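Local coordinates for uncharacterized protein (Pyrococcus furiosus, PDB 4XLZ), which probably catalyses removal of an acetyl group from N,N'-diacetylchitobiose, as a metal-dependent deacetylase of carbohydrate esterase family 14, at residues I37-D42 and R152-L157; L107-T112 and R121-K126; N196-I201 and M236-K241; N26-A31 and E248-M253. All blocks are in the same frame, centred on the assembly; numbering follows the deposited sequence.

Interactions 1 and 2 lie on the parallel sheet of the GlcNAc-PI de-N-acetylase fold. Their centres are 9 Å apart. Interaction 1 holds H40 of the cadmium site, and D111 of interaction 2 meets it: H40 NE2 lies 3.1 Å from D111 OD1. L157 and I37 of interaction 1 also pack on R121 and L124 of interaction 2. Interactions 3 and 4 share the two-stranded antiparallel sheet, with centres 12 Å apart. N196 joins them, its N lying 2.8 Å from F250 O. Interaction 4 closes the widest loop of the four and encloses the other three. Interactions 2 and 3 are about 30 Å apart between centres, on opposite sides of the chain's centre.

Interaction 1 of 4, residues I37-D42 and R152-L157; sequences IEPHPD and RRTGFL. With CD (cadmium ion), chain G.
The hydroxyl OG1 of T154 bonds back to the backbone O of D150, one turn earlier in helix 149-164, while the same oxygen lies against the ring of P39. P39 CG approaches T154 OG1 to 3.5 Å, and the proline ring crosses the threonine side chain at about a right angle. The methyl T154 CG2 stands anti to the backbone N (OG1 chi1 -65°), which turns it to the strand. It meets I37 CG2 at 3.7 Å. No hydrogen bond joins the segments directly. Strand 33-38 ends here, and its chain runs on as the HPD sequence of H40, P41 and D42. H40 ND1 binds the cadmium ion at 2.3 Å, and a water O lies 2.6 Å from the cadmium ion as a further ligand. D43 and H151 also bind this metal. H40 NE2 is hydrogen-bonded to D150 OD1, so the imidazole is gripped at both nitrogens and its rotation is fixed. P39 CB lies over one face of the H40 ring, toward its rim, 3.9 Å above the plane. Helix 149-164 therefore supplies the metal ligand H151, the second-shell D150 and the T154 packing surface. With its hydroxyl satisfied within its own helix, T154 can meet I37 and P39 by van der Waals contact beside the metal-binding loop.

Interaction 2 of 4, residues L107-T112 and R121-K126; sequences LNYRDT and RKDLVK
The Y109 ring takes D123 at its edge. D123 OD2 lies in the ring plane, beside the hydroxyl, on the CE2 side. The hydroxyl OH of Y109 donates to D123 OD2 over a very short 2.5 Å. The same oxygen is 3.1 Å from Y109 CE2. Ring and carboxylate planes are 37° apart, so the two flat groups are twisted against each other. The side chains come from opposite directions. Y109 CG is anti to its own carbonyl carbon (chi1 -68°), which sends the phenol toward the helix. The strand residue L107 lies beside this bond. Its CD1 and CD2 both lie against the same side of the aspartate stem, each 4.1 Å from D123 CB. L107 CD1 also meets L124 CD2 at 4.2 Å. Within this chain, strand 103-109 is an outermost strand of the parallel sheet. Helix 118-131 runs back nearly antiparallel to it, at 165°, with short-segment axes 10.9 Å apart at closest approach. They are the first strand and the helix of a beta-alpha-beta crossover: the helix leads on to strand 135-139, and strands 61-68 and 33-38 lie between the two joined strands. L124 continues the apolar layer onto I65 and M67 of strand 61-68. At the subunit boundary, K122 of the fourth subunit packs on Y109 and makes a long, weak ion pair with D123 OD1.

Interaction 3 of 4, residues N196-I201 and M236-K241; sequences NYIVDI and MFYGEK
I198 and Y238 cross at about a right angle, and I198 carries most of the contact. Its CB points at the helix, and its two branches divide the surface. CG2 stands anti to the backbone N and presses on the helix backbone, 3.6 Å from Y238 O. CD1 is bent round by chi2 of -66° and comes 4.1 Å from Y238 CD1, approaching the ring obliquely. The ring itself leads away from the strand, and its hydroxyl is hydrogen-bonded to the backbone O of T192. The carbonyl Y238 O also accepts the backbone N of K241 at 3.1 Å. A polar atom under the isoleucine methyl is thus satisfied by its own chain. On the outer side, K241 CB stands 4.4 Å from I198 CG1, and this edge is exposed. Strand 197-200 pairs antiparallel with strand 247-250, and N196 and Y197 both face F250 in a classic beta bulge. The contact lays the C-terminal end of the long helix 221-240 against this small sheet, near the bulge. Within the helix segment, F237 packs on Y238. F237 CD1 lies 3.7 Å above one face of the Y238 ring, toward its rim. K241 CE lies over one face of the F237 ring, toward its rim, 3.7 Å above the plane. F237 further meets F8 of the second subunit edge-to-face. Two hexane-1,6-diol molecules, probably from the crystallisation liquor, lie here: one is hydrogen-bonded to I198 N, the other to F237 O and K241 NZ.

Interaction 4 of 4, residues N26-A31 and E248-M253; sequences NPFEDA and EGFRVM
F28 turns its ring edge to the face of F250 in a T-shaped stack. This is the tight part of the contact. The planes stand at 86°, and the ring centroids are 5.5 Å apart. F28 CZ leads, 4.1 Å from F250 CG, off-centre toward the rim of the F250 ring. F28 CG sits beside its backbone N (chi1 -46°), and this carries the ring inward from the chain. The packing is looser around V252 and P27. V252 CG2 comes within 4.5 Å of F28 CE1, obliquely to the ring. P27 points toward the strand segment but stays just beyond close contact and is partly exposed. The solvent side is the rest of the loop. Two overlapping type I turns, N26 to E29 and F28 to A31, share F28 and E29 and leave N26, E29 and D30 exposed. No hydrogen bond crosses between the segments, and the side chains that meet are all apolar. F28 is set in an aromatic cluster, edge-to-face with F137 and Y197 and against F186. L55 of helix 43-57 also covers F28, while M48 and T51 of that helix pack on F250. The loop before strand 33-38 is thereby pinned where strand 247-250 meets strands 135-139 and 186-190 of the parallel sheet.

Interaction 1 of 4, residues I37-D42 and R152-L157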
# COMPACT_ATOMS: atom_id res chain seq x y z
N ILE A 37 -9.58 9.60 -22.91
CA ILE A 37 -8.85 9.56 -21.64
C ILE A 37 -7.37 9.79 -21.90
O ILE A 37 -6.73 9.07 -22.77
CB ILE A 37 -9.03 8.16 -21.04
CG1 ILE A 37 -10.59 8.01 -20.78
CG2 ILE A 37 -8.34 8.18 -19.63
CD1 ILE A 37 -10.90 6.63 -20.04
N GLU A 38 -6.80 10.77 -21.25
CA GLU A 38 -5.37 11.15 -21.42
C GLU A 38 -4.67 11.06 -20.11
O GLU A 38 -5.14 11.52 -19.08
CB GLU A 38 -5.15 12.58 -22.01
CG GLU A 38 -5.99 13.65 -21.25
CD GLU A 38 -5.83 15.05 -21.86
OE1 GLU A 38 -5.16 15.18 -22.88
OE2 GLU A 38 -6.26 16.07 -21.20
N PRO A 39 -3.44 10.60 -20.14
CA PRO A 39 -2.65 10.56 -18.88
C PRO A 39 -2.28 11.92 -18.35
O PRO A 39 -2.39 12.16 -17.13
CB PRO A 39 -1.35 9.75 -19.29
CG PRO A 39 -1.77 8.86 -20.44
CD PRO A 39 -2.89 9.74 -21.25
N HIS A 40 -1.87 12.84 -19.31
CA HIS A 40 -1.45 14.20 -18.93
C HIS A 40 -2.17 15.18 -19.88
O HIS A 40 -2.66 14.77 -20.91
CB HIS A 40 0.09 14.33 -19.24
CG HIS A 40 0.87 13.28 -18.53
ND1 HIS A 40 1.60 12.35 -19.27
CD2 HIS A 40 1.13 13.08 -17.22
CE1 HIS A 40 2.25 11.57 -18.39
NE2 HIS A 40 1.98 11.99 -17.14
N PRO A 41 -2.21 16.46 -19.42
CA PRO A 41 -2.78 17.49 -20.32
C PRO A 41 -1.82 17.55 -21.61
O PRO A 41 -0.60 17.62 -21.51
CB PRO A 41 -2.55 18.80 -19.52
CG PRO A 41 -2.49 18.33 -18.06
CD PRO A 41 -1.68 17.02 -18.18
N ASP A 42 -2.47 17.34 -22.70
CA ASP A 42 -1.91 17.35 -24.06
C ASP A 42 -1.88 16.03 -24.72
O ASP A 42 -1.76 15.96 -25.92
CB ASP A 42 -0.58 18.08 -24.26
CG ASP A 42 0.68 17.31 -23.76
OD1 ASP A 42 0.66 16.06 -23.65
OD2 ASP A 42 1.78 17.96 -23.54
N ARG A 152 1.12 3.68 -19.10
CA ARG A 152 0.72 2.27 -19.07
C ARG A 152 -0.53 2.12 -18.13
O ARG A 152 -1.49 1.46 -18.53
CB ARG A 152 1.85 1.45 -18.46
CG ARG A 152 3.11 1.41 -19.33
CD ARG A 152 4.12 0.42 -18.73
NE ARG A 152 4.64 0.82 -17.42
CZ ARG A 152 5.83 1.24 -17.13
NH1 ARG A 152 6.73 1.50 -18.12
NH2 ARG A 152 6.16 1.52 -15.89
N ARG A 153 -0.45 2.79 -17.00
CA ARG A 153 -1.59 2.65 -16.07
C ARG A 153 -2.89 3.25 -16.63
O ARG A 153 -3.98 2.66 -16.42
CB ARG A 153 -1.26 3.25 -14.73
CG ARG A 153 -0.13 2.42 -14.00
CD ARG A 153 0.38 3.13 -12.78
NE ARG A 153 1.31 2.21 -12.13
CZ ARG A 153 1.61 2.31 -10.86
NH1 ARG A 153 1.20 3.35 -10.06
NH2 ARG A 153 2.40 1.28 -10.32
N THR A 154 -2.80 4.41 -17.35
CA THR A 154 -4.03 4.91 -17.91
C THR A 154 -4.65 3.93 -18.84
O THR A 154 -5.91 3.75 -18.87
CB THR A 154 -3.68 6.25 -18.63
OG1 THR A 154 -3.26 7.21 -17.68
CG2 THR A 154 -4.97 6.81 -19.32
N GLY A 155 -3.82 3.29 -19.73
CA GLY A 155 -4.39 2.34 -20.68
C GLY A 155 -5.11 1.14 -20.00
O GLY A 155 -6.22 0.82 -20.36
N PHE A 156 -4.37 0.56 -19.06
CA PHE A 156 -4.98 -0.63 -18.41
C PHE A 156 -6.18 -0.24 -17.61
O PHE A 156 -7.19 -0.93 -17.68
CB PHE A 156 -3.91 -1.25 -17.44
CG PHE A 156 -2.80 -2.04 -18.13
CD1 PHE A 156 -3.14 -3.07 -19.01
CD2 PHE A 156 -1.48 -1.65 -17.86
CE1 PHE A 156 -2.07 -3.82 -19.62
CE2 PHE A 156 -0.40 -2.38 -18.51
CZ PHE A 156 -0.74 -3.45 -19.39
N LEU A 157 -6.09 0.84 -16.84
CA LEU A 157 -7.27 1.25 -16.01
C LEU A 157 -8.46 1.62 -16.90
O LEU A 157 -9.61 1.36 -16.51
CB LEU A 157 -6.91 2.41 -15.14
CG LEU A 157 -5.85 2.11 -14.02
CD1 LEU A 157 -5.32 3.50 -13.45
CD2 LEU A 157 -6.52 1.30 -12.87
CD CD G . 1.76 12.13 -21.58
O HOH W 1 4.31 12.28 -21.18

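Interaction 2 of 4, residues L107-T112 and R121-K126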
# COMPACT_ATOMS: atom_id res chain seq x y z
N LEU A 107 -9.03 14.38 -12.98
CA LEU A 107 -8.96 13.51 -11.74
C LEU A 107 -7.98 14.02 -10.77
O LEU A 107 -8.04 13.65 -9.57
CB LEU A 107 -8.54 12.07 -12.14
CG LEU A 107 -9.50 11.37 -13.08
CD1 LEU A 107 -9.16 9.86 -13.04
CD2 LEU A 107 -11.02 11.50 -12.75
N ASN A 108 -6.96 14.84 -11.21
CA ASN A 108 -6.00 15.50 -10.35
C ASN A 108 -5.03 14.60 -9.56
O ASN A 108 -4.41 15.08 -8.67
CB ASN A 108 -6.70 16.48 -9.32
CG ASN A 108 -7.37 17.73 -10.03
OD1 ASN A 108 -8.55 18.00 -9.82
ND2 ASN A 108 -6.67 18.35 -10.71
N TYR A 109 -4.87 13.40 -10.05
CA TYR A 109 -3.72 12.64 -9.45
C TYR A 109 -2.39 13.34 -9.86
O TYR A 109 -2.33 13.95 -10.96
CB TYR A 109 -3.73 11.13 -9.94
CG TYR A 109 -4.96 10.43 -9.33
CD1 TYR A 109 -4.88 10.00 -8.01
CD2 TYR A 109 -6.06 10.19 -10.10
CE1 TYR A 109 -5.98 9.41 -7.39
CE2 TYR A 109 -7.20 9.51 -9.51
CZ TYR A 109 -7.11 9.21 -8.17
OH TYR A 109 -8.27 8.67 -7.61
N ARG A 110 -1.41 13.30 -9.00
CA ARG A 110 -0.20 14.03 -9.35
C ARG A 110 0.55 13.24 -10.45
O ARG A 110 0.73 12.04 -10.44
CB ARG A 110 0.73 14.19 -8.15
CG ARG A 110 1.96 15.09 -8.56
CD ARG A 110 2.79 15.46 -7.26
NE ARG A 110 1.95 16.40 -6.42
CZ ARG A 110 2.32 16.80 -5.20
NH1 ARG A 110 3.45 16.33 -4.66
NH2 ARG A 110 1.55 17.62 -4.50
N ASP A 111 1.03 14.02 -11.43
CA ASP A 111 1.92 13.48 -12.50
C ASP A 111 3.08 12.73 -11.91
O ASP A 111 3.71 13.17 -10.97
CB ASP A 111 2.40 14.80 -13.20
CG ASP A 111 3.24 14.58 -14.38
OD1 ASP A 111 3.49 13.48 -14.92
OD2 ASP A 111 3.71 15.69 -14.89
N THR A 112 3.27 11.54 -12.50
CA THR A 112 4.33 10.53 -12.13
C THR A 112 3.85 9.69 -10.93
O THR A 112 4.59 8.79 -10.50
CB THR A 112 5.76 11.03 -11.83
OG1 THR A 112 5.88 11.80 -10.64
CG2 THR A 112 6.28 11.86 -13.11
N ARG A 121 -10.02 3.12 -10.70
CA ARG A 121 -11.10 2.54 -11.51
C ARG A 121 -12.37 3.14 -11.09
O ARG A 121 -13.27 3.37 -11.98
CB ARG A 121 -11.17 0.99 -11.32
CG ARG A 121 -9.84 0.27 -11.84
CD ARG A 121 -10.17 -1.26 -11.82
NE ARG A 121 -8.90 -1.96 -12.08
CZ ARG A 121 -7.98 -2.25 -11.15
NH1 ARG A 121 -8.28 -2.31 -9.85
NH2 ARG A 121 -6.76 -2.56 -11.60
N LYS A 122 -12.66 3.23 -9.78
CA LYS A 122 -13.97 3.80 -9.37
C LYS A 122 -14.13 5.20 -9.91
O LYS A 122 -15.27 5.58 -10.28
CB LYS A 122 -14.05 3.85 -7.83
CG LYS A 122 -14.23 2.44 -7.27
CD LYS A 122 -14.29 2.65 -5.74
CE LYS A 122 -14.59 1.33 -5.12
NZ LYS A 122 -14.39 1.65 -3.57
N ASP A 123 -13.09 6.05 -9.98
CA ASP A 123 -13.29 7.42 -10.54
C ASP A 123 -13.74 7.30 -12.03
O ASP A 123 -14.67 7.98 -12.52
CB ASP A 123 -11.93 8.13 -10.59
CG ASP A 123 -11.48 8.59 -9.29
OD1 ASP A 123 -12.33 8.79 -8.33
OD2 ASP A 123 -10.21 8.73 -9.18
N LEU A 124 -13.07 6.42 -12.82
CA LEU A 124 -13.41 6.24 -14.24
C LEU A 124 -14.81 5.70 -14.37
O LEU A 124 -15.58 6.12 -15.21
CB LEU A 124 -12.40 5.35 -14.98
CG LEU A 124 -11.02 6.00 -15.02
CD1 LEU A 124 -10.11 4.99 -15.79
CD2 LEU A 124 -11.02 7.34 -15.80
N VAL A 125 -15.17 4.65 -13.59
CA VAL A 125 -16.51 4.02 -13.68
C VAL A 125 -17.55 5.08 -13.25
O VAL A 125 -18.61 5.05 -13.95
CB VAL A 125 -16.51 2.85 -12.75
CG1 VAL A 125 -17.97 2.32 -12.53
CG2 VAL A 125 -15.66 1.70 -13.37
N LYS A 126 -17.31 5.95 -12.31
CA LYS A 126 -18.37 6.96 -11.93
C LYS A 126 -18.63 7.85 -13.14
O LYS A 126 -19.79 8.13 -13.50
CB LYS A 126 -17.76 7.83 -10.81
CG LYS A 126 -18.79 8.84 -10.29
CD LYS A 126 -18.49 9.34 -8.76
CE LYS A 126 -17.34 10.13 -8.75
NZ LYS A 126 -17.03 10.22 -7.19

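Interaction 3 of 4, residues N196-I201 and M236-K241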
# COMPACT_ATOMS: atom_id res chain seq x y z
N ASN A 196 -5.28 -0.93 -36.29
CA ASN A 196 -6.07 -1.65 -37.33
C ASN A 196 -7.11 -0.75 -37.95
O ASN A 196 -7.92 -1.22 -38.78
CB ASN A 196 -6.62 -3.00 -36.89
CG ASN A 196 -7.36 -2.93 -35.60
OD1 ASN A 196 -7.81 -1.90 -35.17
ND2 ASN A 196 -7.58 -4.09 -35.04
N TYR A 197 -7.14 0.50 -37.53
CA TYR A 197 -8.02 1.49 -38.17
C TYR A 197 -7.27 2.81 -38.21
O TYR A 197 -6.75 3.29 -37.13
CB TYR A 197 -9.31 1.63 -37.37
CG TYR A 197 -10.22 2.71 -37.94
CD1 TYR A 197 -10.73 2.49 -39.23
CD2 TYR A 197 -10.53 3.92 -37.26
CE1 TYR A 197 -11.58 3.50 -39.82
CE2 TYR A 197 -11.33 4.93 -37.88
CZ TYR A 197 -11.84 4.66 -39.11
OH TYR A 197 -12.72 5.62 -39.65
N ILE A 198 -7.14 3.44 -39.41
CA ILE A 198 -6.38 4.70 -39.49
C ILE A 198 -7.30 5.81 -40.04
O ILE A 198 -8.09 5.56 -40.99
CB ILE A 198 -5.25 4.60 -40.56
CG1 ILE A 198 -4.43 3.38 -40.41
CG2 ILE A 198 -4.46 5.95 -40.66
CD1 ILE A 198 -3.66 3.41 -39.12
N VAL A 199 -7.27 6.97 -39.39
CA VAL A 199 -8.09 8.10 -39.80
C VAL A 199 -7.13 9.04 -40.58
O VAL A 199 -6.02 9.38 -40.09
CB VAL A 199 -8.60 8.82 -38.60
CG1 VAL A 199 -9.34 10.17 -38.98
CG2 VAL A 199 -9.60 7.89 -37.81
N ASP A 200 -7.58 9.43 -41.82
CA ASP A 200 -6.73 10.40 -42.57
C ASP A 200 -6.90 11.79 -41.99
O ASP A 200 -8.05 12.26 -41.92
CB ASP A 200 -7.24 10.34 -44.04
CG ASP A 200 -6.45 11.32 -44.93
OD1 ASP A 200 -5.53 11.97 -44.51
OD2 ASP A 200 -6.88 11.36 -46.15
N ILE A 201 -5.83 12.39 -41.50
CA ILE A 201 -5.87 13.70 -40.95
C ILE A 201 -5.04 14.74 -41.76
O ILE A 201 -4.72 15.81 -41.21
CB ILE A 201 -5.42 13.81 -39.44
CG1 ILE A 201 -4.03 13.30 -39.30
CG2 ILE A 201 -6.42 12.92 -38.57
CD1 ILE A 201 -3.33 13.94 -38.10
N MSE A 236 3.11 10.16 -40.41
CA MSE A 236 3.45 9.45 -41.65
C MSE A 236 3.43 7.96 -41.49
O MSE A 236 3.02 7.23 -42.35
CB MSE A 236 4.75 9.95 -42.24
CG MSE A 236 4.62 11.45 -42.56
SE MSE A 236 6.41 12.18 -43.13
CE MSE A 236 6.42 11.20 -44.75
N PHE A 237 3.93 7.50 -40.34
CA PHE A 237 3.91 6.07 -40.04
C PHE A 237 2.47 5.54 -40.19
O PHE A 237 2.28 4.51 -40.82
CB PHE A 237 4.44 5.89 -38.57
CG PHE A 237 4.30 4.49 -38.01
CD1 PHE A 237 3.25 4.18 -37.11
CD2 PHE A 237 5.20 3.50 -38.39
CE1 PHE A 237 3.11 2.84 -36.60
CE2 PHE A 237 5.13 2.20 -37.80
CZ PHE A 237 4.08 1.88 -36.91
N TYR A 238 1.51 6.25 -39.59
CA TYR A 238 0.12 5.78 -39.71
C TYR A 238 -0.49 6.02 -41.11
O TYR A 238 -1.14 5.14 -41.68
CB TYR A 238 -0.73 6.54 -38.65
CG TYR A 238 -0.39 6.11 -37.20
CD1 TYR A 238 -0.48 4.78 -36.85
CD2 TYR A 238 -0.07 7.07 -36.27
CE1 TYR A 238 -0.11 4.41 -35.50
CE2 TYR A 238 0.27 6.75 -34.98
CZ TYR A 238 0.17 5.39 -34.63
OH TYR A 238 0.51 5.05 -33.27
N GLY A 239 -0.24 7.24 -41.64
CA GLY A 239 -0.93 7.53 -42.91
C GLY A 239 -0.41 6.60 -44.04
O GLY A 239 -1.24 6.19 -44.88
N GLU A 240 0.88 6.24 -44.03
CA GLU A 240 1.43 5.35 -45.10
C GLU A 240 0.72 4.00 -45.15
O GLU A 240 0.51 3.40 -46.22
CB GLU A 240 2.89 5.23 -44.92
CG GLU A 240 3.59 4.67 -46.15
CD GLU A 240 5.10 4.85 -46.05
OE1 GLU A 240 5.82 3.88 -45.77
OE2 GLU A 240 5.54 6.02 -46.19
N LYS A 241 0.14 3.57 -44.01
CA LYS A 241 -0.56 2.27 -43.95
C LYS A 241 -1.87 2.28 -44.77
O LYS A 241 -2.38 1.22 -45.07
CB LYS A 241 -0.88 1.92 -42.48
CG LYS A 241 0.39 1.60 -41.72
CD LYS A 241 0.01 1.18 -40.19
CE LYS A 241 1.37 1.14 -39.42
NZ LYS A 241 2.52 0.39 -40.07

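Interaction 4 of 4, residues N26-A31 and E248-M253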
# COMPACT_ATOMS: atom_id res chain seq x y z
N ASN A 26 -16.03 1.39 -40.43
CA ASN A 26 -16.17 2.78 -39.99
C ASN A 26 -16.53 2.64 -38.49
O ASN A 26 -17.66 2.84 -38.13
CB ASN A 26 -17.28 3.47 -40.79
CG ASN A 26 -16.98 4.99 -41.14
OD1 ASN A 26 -16.75 5.29 -42.33
ND2 ASN A 26 -17.01 5.95 -40.12
N PRO A 27 -15.56 2.23 -37.65
CA PRO A 27 -15.93 1.93 -36.25
C PRO A 27 -16.54 3.08 -35.48
O PRO A 27 -17.20 2.80 -34.43
CB PRO A 27 -14.65 1.39 -35.64
CG PRO A 27 -13.54 2.03 -36.48
CD PRO A 27 -14.10 2.14 -37.85
N PHE A 28 -16.33 4.33 -35.88
CA PHE A 28 -16.83 5.49 -35.08
C PHE A 28 -18.09 6.11 -35.64
O PHE A 28 -18.60 7.06 -35.05
CB PHE A 28 -15.78 6.60 -34.95
CG PHE A 28 -14.38 6.09 -34.58
CD1 PHE A 28 -14.20 4.94 -33.80
CD2 PHE A 28 -13.26 6.80 -35.03
CE1 PHE A 28 -12.94 4.58 -33.46
CE2 PHE A 28 -11.98 6.42 -34.68
CZ PHE A 28 -11.85 5.27 -33.91
N GLU A 29 -18.61 5.50 -36.72
CA GLU A 29 -19.74 6.07 -37.45
C GLU A 29 -21.00 6.28 -36.59
O GLU A 29 -21.68 7.28 -36.80
CB GLU A 29 -20.01 5.13 -38.60
CG GLU A 29 -21.39 5.20 -39.16
CD GLU A 29 -21.43 4.31 -40.36
OE1 GLU A 29 -21.01 4.86 -41.40
OE2 GLU A 29 -21.72 3.07 -40.21
N ASP A 30 -21.31 5.40 -35.64
CA ASP A 30 -22.56 5.63 -34.91
C ASP A 30 -22.46 6.50 -33.60
O ASP A 30 -23.47 6.73 -32.91
CB ASP A 30 -23.26 4.28 -34.61
CG ASP A 30 -23.75 3.57 -35.91
OD1 ASP A 30 -23.52 2.33 -35.97
OD2 ASP A 30 -24.31 4.24 -36.83
N ALA A 31 -21.26 7.02 -33.31
CA ALA A 31 -21.01 7.58 -31.98
C ALA A 31 -21.70 8.92 -31.87
O ALA A 31 -21.70 9.71 -32.87
CB ALA A 31 -19.53 7.79 -31.82
N GLU A 248 -3.89 9.19 -38.20
CA GLU A 248 -3.88 8.78 -36.75
C GLU A 248 -4.38 7.34 -36.66
O GLU A 248 -5.36 6.97 -37.24
CB GLU A 248 -4.82 9.69 -35.95
CG GLU A 248 -4.13 11.05 -35.70
CD GLU A 248 -5.05 12.10 -35.07
OE1 GLU A 248 -6.21 11.83 -34.91
OE2 GLU A 248 -4.48 13.18 -34.75
N GLY A 249 -3.59 6.54 -35.90
CA GLY A 249 -3.94 5.15 -35.81
C GLY A 249 -4.61 4.74 -34.48
O GLY A 249 -4.28 5.32 -33.42
N PHE A 250 -5.46 3.73 -34.63
CA PHE A 250 -6.23 3.23 -33.44
C PHE A 250 -6.23 1.73 -33.59
O PHE A 250 -6.31 1.11 -34.65
CB PHE A 250 -7.67 3.73 -33.51
CG PHE A 250 -7.75 5.20 -33.43
CD1 PHE A 250 -7.74 5.90 -32.21
CD2 PHE A 250 -7.82 5.98 -34.66
CE1 PHE A 250 -7.71 7.29 -32.14
CE2 PHE A 250 -7.77 7.37 -34.56
CZ PHE A 250 -7.76 8.07 -33.32
N ARG A 251 -6.24 1.08 -32.39
CA ARG A 251 -6.48 -0.34 -32.37
C ARG A 251 -7.84 -0.59 -31.72
O ARG A 251 -8.16 -0.12 -30.66
CB ARG A 251 -5.41 -1.11 -31.55
CG ARG A 251 -5.64 -2.62 -31.63
CD ARG A 251 -4.50 -3.38 -30.99
NE ARG A 251 -4.76 -4.82 -31.12
CZ ARG A 251 -4.54 -5.50 -32.23
NH1 ARG A 251 -4.00 -4.90 -33.31
NH2 ARG A 251 -4.80 -6.86 -32.22
N VAL A 252 -8.64 -1.30 -32.51
CA VAL A 252 -10.01 -1.67 -32.08
C VAL A 252 -10.16 -3.15 -32.15
O VAL A 252 -9.66 -3.80 -33.11
CB VAL A 252 -11.13 -0.96 -32.95
CG1 VAL A 252 -12.53 -1.33 -32.48
CG2 VAL A 252 -10.94 0.59 -33.00
N MSE A 253 -10.75 -3.79 -31.13
CA MSE A 253 -10.94 -5.23 -31.15
C MSE A 253 -12.33 -5.51 -30.50
O MSE A 253 -12.88 -4.69 -29.75
CB MSE A 253 -9.94 -5.95 -30.19
CG MSE A 253 -8.45 -5.70 -30.55
SE MSE A 253 -7.27 -6.86 -29.60
CE MSE A 253 -7.61 -6.02 -27.80